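Local structure of PqqA binding protein (Xanthomonas campestris pv. campestris, 3G2B) at residues V19-D24 against W30-P35; D42-V47 against A67-D72. The protein probably binds the peptide PqqA and presents it to PqqE during the biosynthesis of the redox cofactor pyrroloquinoline quinone. All blocks are in the same frame, centred on the assembly; numbering follows the deposited sequence.

Contact 1 (V19-D24 against W30-P35); sequences VRLQHD and WVLLAP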
# COMPACT_ATOMS: atom_id res chain seq x y z
N VAL A 19 4.85 11.13 4.68
CA VAL A 19 3.54 11.38 4.10
C VAL A 19 3.16 12.79 4.49
O VAL A 19 2.94 13.09 5.66
CB VAL A 19 2.47 10.40 4.63
CG1 VAL A 19 1.11 10.74 4.05
CG2 VAL A 19 2.85 8.97 4.27
N ARG A 20 3.11 13.68 3.51
CA ARG A 20 2.78 15.06 3.82
C ARG A 20 1.61 15.63 3.03
O ARG A 20 1.32 15.20 1.92
CB ARG A 20 4.01 15.94 3.64
CG ARG A 20 4.61 15.94 2.25
CD ARG A 20 6.02 16.52 2.28
NE ARG A 20 6.62 16.62 0.96
CZ ARG A 20 6.30 17.55 0.06
NH1 ARG A 20 6.91 17.56 -1.13
NH2 ARG A 20 5.38 18.46 0.33
N LEU A 21 0.94 16.59 3.65
CA LEU A 21 -0.20 17.24 3.03
C LEU A 21 0.32 18.34 2.11
O LEU A 21 1.23 19.08 2.48
CB LEU A 21 -1.09 17.85 4.11
CG LEU A 21 -2.37 18.55 3.66
CD1 LEU A 21 -3.28 17.54 2.98
CD2 LEU A 21 -3.06 19.17 4.86
N GLN A 22 -0.23 18.42 0.90
CA GLN A 22 0.17 19.44 -0.06
C GLN A 22 -1.03 20.07 -0.74
O GLN A 22 -1.99 19.38 -1.10
CB GLN A 22 1.10 18.88 -1.15
CG GLN A 22 1.25 19.85 -2.33
CD GLN A 22 2.14 19.31 -3.45
OE1 GLN A 22 3.35 19.53 -3.46
NE2 GLN A 22 1.53 18.60 -4.39
N HIS A 23 -0.97 21.38 -0.90
CA HIS A 23 -2.03 22.12 -1.57
C HIS A 23 -1.60 22.23 -3.04
O HIS A 23 -0.71 23.02 -3.36
CB HIS A 23 -2.16 23.51 -0.95
CG HIS A 23 -3.24 24.34 -1.56
ND1 HIS A 23 -3.32 25.71 -1.38
CD2 HIS A 23 -4.30 24.00 -2.33
CE1 HIS A 23 -4.38 26.17 -2.01
NE2 HIS A 23 -5.00 25.16 -2.59
N ASP A 24 -2.20 21.43 -3.91
CA ASP A 24 -1.87 21.51 -5.33
C ASP A 24 -2.75 22.62 -5.89
O ASP A 24 -3.81 22.38 -6.45
CB ASP A 24 -2.17 20.20 -6.06
CG ASP A 24 -1.68 20.22 -7.50
OD1 ASP A 24 -1.62 21.31 -8.09
OD2 ASP A 24 -1.35 19.14 -8.04
N TRP A 30 -6.27 19.29 -2.68
CA TRP A 30 -5.30 19.00 -1.64
C TRP A 30 -5.00 17.52 -1.78
O TRP A 30 -5.87 16.74 -2.15
CB TRP A 30 -5.87 19.30 -0.26
CG TRP A 30 -5.97 20.77 0.02
CD1 TRP A 30 -6.89 21.64 -0.49
CD2 TRP A 30 -5.11 21.54 0.86
NE1 TRP A 30 -6.64 22.91 -0.02
CE2 TRP A 30 -5.55 22.87 0.81
CE3 TRP A 30 -3.99 21.23 1.65
CZ2 TRP A 30 -4.93 23.90 1.53
CZ3 TRP A 30 -3.37 22.25 2.36
CH2 TRP A 30 -3.84 23.57 2.29
N VAL A 31 -3.76 17.13 -1.50
CA VAL A 31 -3.38 15.73 -1.61
C VAL A 31 -2.40 15.34 -0.52
O VAL A 31 -1.86 16.19 0.19
CB VAL A 31 -2.68 15.44 -2.97
CG1 VAL A 31 -3.57 15.87 -4.13
CG2 VAL A 31 -1.35 16.18 -3.03
N LEU A 32 -2.21 14.04 -0.38
CA LEU A 32 -1.22 13.50 0.55
C LEU A 32 -0.18 12.95 -0.40
O LEU A 32 -0.52 12.26 -1.37
CB LEU A 32 -1.79 12.36 1.39
CG LEU A 32 -2.72 12.75 2.54
CD1 LEU A 32 -3.27 11.49 3.19
CD2 LEU A 32 -1.96 13.58 3.56
N LEU A 33 1.08 13.28 -0.16
CA LEU A 33 2.17 12.78 -0.99
C LEU A 33 2.84 11.67 -0.20
O LEU A 33 3.34 11.92 0.90
CB LEU A 33 3.19 13.89 -1.27
CG LEU A 33 2.70 15.15 -1.98
CD1 LEU A 33 2.14 14.79 -3.34
CD2 LEU A 33 1.65 15.83 -1.12
N ALA A 34 2.81 10.46 -0.74
CA ALA A 34 3.43 9.31 -0.09
C ALA A 34 4.84 9.17 -0.65
O ALA A 34 5.04 9.26 -1.86
CB ALA A 34 2.63 8.05 -0.37
N PRO A 35 5.84 8.96 0.22
CA PRO A 35 7.23 8.82 -0.21
C PRO A 35 7.52 7.52 -0.94
O PRO A 35 6.78 6.54 -0.83
CB PRO A 35 8.00 8.90 1.11
CG PRO A 35 7.07 8.22 2.06
CD PRO A 35 5.72 8.80 1.69

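Contact 2 (D42-V47 against A67-D72); sequences DDIALV and AEFDAD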
# COMPACT_ATOMS: atom_id res chain seq x y z
N ASP A 42 14.94 -11.24 -1.99
CA ASP A 42 16.11 -12.10 -1.88
C ASP A 42 15.95 -13.43 -2.56
O ASP A 42 14.86 -14.00 -2.62
CB ASP A 42 16.47 -12.31 -0.40
CG ASP A 42 15.34 -12.87 0.40
OD1 ASP A 42 14.90 -14.00 0.09
OD2 ASP A 42 14.90 -12.20 1.36
N ASP A 43 17.06 -13.92 -3.11
CA ASP A 43 17.10 -15.20 -3.79
C ASP A 43 16.01 -15.42 -4.85
O ASP A 43 15.93 -14.67 -5.81
CB ASP A 43 17.08 -16.31 -2.73
CG ASP A 43 18.30 -16.25 -1.81
OD1 ASP A 43 18.31 -16.94 -0.77
OD2 ASP A 43 19.26 -15.52 -2.13
N ILE A 44 15.17 -16.44 -4.68
CA ILE A 44 14.16 -16.72 -5.69
C ILE A 44 13.14 -15.59 -5.92
O ILE A 44 12.59 -15.47 -7.01
CB ILE A 44 13.41 -18.05 -5.40
CG1 ILE A 44 12.97 -18.70 -6.71
CG2 ILE A 44 12.20 -17.80 -4.52
CD1 ILE A 44 14.12 -19.15 -7.59
N ALA A 45 12.91 -14.76 -4.90
CA ALA A 45 11.97 -13.64 -5.02
C ALA A 45 12.47 -12.66 -6.08
O ALA A 45 11.68 -12.00 -6.76
CB ALA A 45 11.81 -12.94 -3.68
N LEU A 46 13.79 -12.55 -6.19
CA LEU A 46 14.39 -11.67 -7.18
C LEU A 46 14.01 -12.15 -8.58
O LEU A 46 13.63 -11.36 -9.45
CB LEU A 46 15.92 -11.68 -7.02
CG LEU A 46 16.74 -11.00 -8.11
CD1 LEU A 46 16.33 -9.53 -8.21
CD2 LEU A 46 18.23 -11.13 -7.80
N VAL A 47 14.09 -13.46 -8.79
CA VAL A 47 13.76 -14.04 -10.08
C VAL A 47 12.26 -13.92 -10.38
O VAL A 47 11.88 -13.57 -11.49
CB VAL A 47 14.15 -15.54 -10.14
CG1 VAL A 47 13.88 -16.09 -11.53
CG2 VAL A 47 15.63 -15.69 -9.78
N ALA A 67 11.51 -26.18 -12.57
CA ALA A 67 12.19 -26.98 -13.58
C ALA A 67 13.60 -26.44 -13.83
O ALA A 67 14.55 -27.22 -13.95
CB ALA A 67 11.39 -26.97 -14.88
N GLU A 68 13.73 -25.12 -13.90
CA GLU A 68 15.03 -24.50 -14.13
C GLU A 68 16.01 -24.74 -12.99
O GLU A 68 17.20 -24.97 -13.21
CB GLU A 68 14.89 -22.99 -14.33
CG GLU A 68 14.04 -22.58 -15.52
CD GLU A 68 14.07 -21.08 -15.77
OE1 GLU A 68 14.37 -20.32 -14.83
OE2 GLU A 68 13.76 -20.67 -16.91
N PHE A 69 15.51 -24.70 -11.76
CA PHE A 69 16.36 -24.89 -10.59
C PHE A 69 16.33 -26.30 -10.00
O PHE A 69 16.82 -26.52 -8.89
CB PHE A 69 15.98 -23.86 -9.52
CG PHE A 69 16.32 -22.45 -9.92
CD1 PHE A 69 17.50 -21.85 -9.49
CD2 PHE A 69 15.48 -21.73 -10.76
CE1 PHE A 69 17.84 -20.57 -9.91
CE2 PHE A 69 15.81 -20.44 -11.18
CZ PHE A 69 16.99 -19.86 -10.75
N ASP A 70 15.78 -27.25 -10.75
CA ASP A 70 15.71 -28.63 -10.29
C ASP A 70 15.17 -28.68 -8.87
O ASP A 70 15.69 -29.39 -8.01
CB ASP A 70 17.10 -29.27 -10.33
CG ASP A 70 17.70 -29.25 -11.72
OD1 ASP A 70 17.11 -29.87 -12.64
OD2 ASP A 70 18.77 -28.63 -11.90
N ALA A 71 14.12 -27.89 -8.62
CA ALA A 71 13.50 -27.82 -7.31
C ALA A 71 12.10 -28.42 -7.35
O ALA A 71 11.55 -28.65 -8.42
CB ALA A 71 13.44 -26.37 -6.83
N ASP A 72 11.53 -28.66 -6.17
CA ASP A 72 10.19 -29.22 -6.08
C ASP A 72 9.16 -28.13 -6.41
O ASP A 72 9.14 -27.08 -5.78
CB ASP A 72 9.92 -29.74 -4.68
CG ASP A 72 8.57 -30.39 -4.56
OD1 ASP A 72 8.43 -31.57 -4.93
OD2 ASP A 72 7.63 -29.70 -4.10

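Contact 1 (V19-D24 against W30-P35)
With His23 extended away from its backbone N (chi1 -179°) and the Trp30 side chain swung anti to its own carbonyl carbon (chi1 -73°), the two rings meet on one face of a beta hairpin, at a non-hydrogen-bonded pair of antiparallel strands 20-24 and 29-41. They form an offset stack, planes 4° from parallel: the imidazole is displaced toward the CZ2-CE2-NE1 side of the indole, with His23 CD2 3.5 Å from Trp30 NE1, and its centroid lies 4.3 Å from that of the five-membered ring. His23 CB adds a CH-pi contact over the six-membered ring, while Leu21 CG reaches the indole edge, 3.7 Å from Trp30 CE3. Broad, flat tryptophan thus serves two neighbours. The backbones are joined by two hydrogen-bonded pairs, Arg20 with Leu33 and Gln22 with Val31; the bond from Leu33 N to Arg20 O is 2.8 Å. The other face carries Arg20 and Gln22 beside Val31 and Leu33, so the aliphatic parts of the long polar chains can lie along apolar neighbours. Residues 30-34 pair with a strand of the second subunit, whose Leu46 packs on Leu21 and Trp30. Just before strand 20-24 begins, Val19 CG2 rests 3.9 Å from Pro35 CD.

Contact 2 (D42-V47 against A67-D72)
Ile44 and Phe69 meet through a CH-pi contact that bridges the first turn of helix 44-51 and the turn following helix 58-68, within the helical part of this helix-turn-helix-related family. Ile44 CD1 sits over the centre of the Phe69 ring, 4.2 Å from the centroid and 12° off the ring normal, so the end of the aliphatic chain meets the pi face squarely. Its CG1 is turned roughly away from the backbone N, about 30° off exact anti (chi1 -149°), and the bend at the next bond brings CD1 over the ring. The ethyl arm of isoleucine, CG1-CD1, supplies a methyl that can reach out from the helix, and phenylalanine the flat surface to receive it.

Ordinary apolar packing adds little more. One helical turn further on, Val47 CG2 approaches Phe69 CZ obliquely at 4.5 Å.

Polar interactions lie beside this pair, not within it. Glu68 OE1 forms a salt bridge with Arg51 NH1, which links helix 58-68 directly to helix 44-51, while Asp72 occupies the N-cap of helix 73-89 with its OD2 bonded to Glu75 N. Aspartate suits that place because its short carboxylate can accept from a backbone N-H of the first turn. Ala45 packs on Leu83 and Ala71 on Ile76, both of helix 73-89; the small methyls let the chain come close to that helix.

No hydrogen bond joins the two segments and just 108 Å² is buried, which implies a light, wholly apolar surface contact resting on dispersion and on the partial covering of Ile44, Val47 and Phe69.

Overall arrangement
Contact 1 and contact 2 come in series along the chain, the hairpin closing before the helical contact opens, and they lie on opposite sides of the chain's centre. Their centres are 39 Å apart and their nearest atoms about 20 Å, so within one chain they do not touch. Strand 29-41, interrupted once along its length, spans the space between them and leads into helix 44-51, giving an elongated molecule with a projecting hairpin at one end and helices at the other. Across the two-chain assembly the ends do meet: the hairpin of one subunit touches the 42-47 segment of the other. The projecting hairpin thus supplies part of the surface that holds the two chains together.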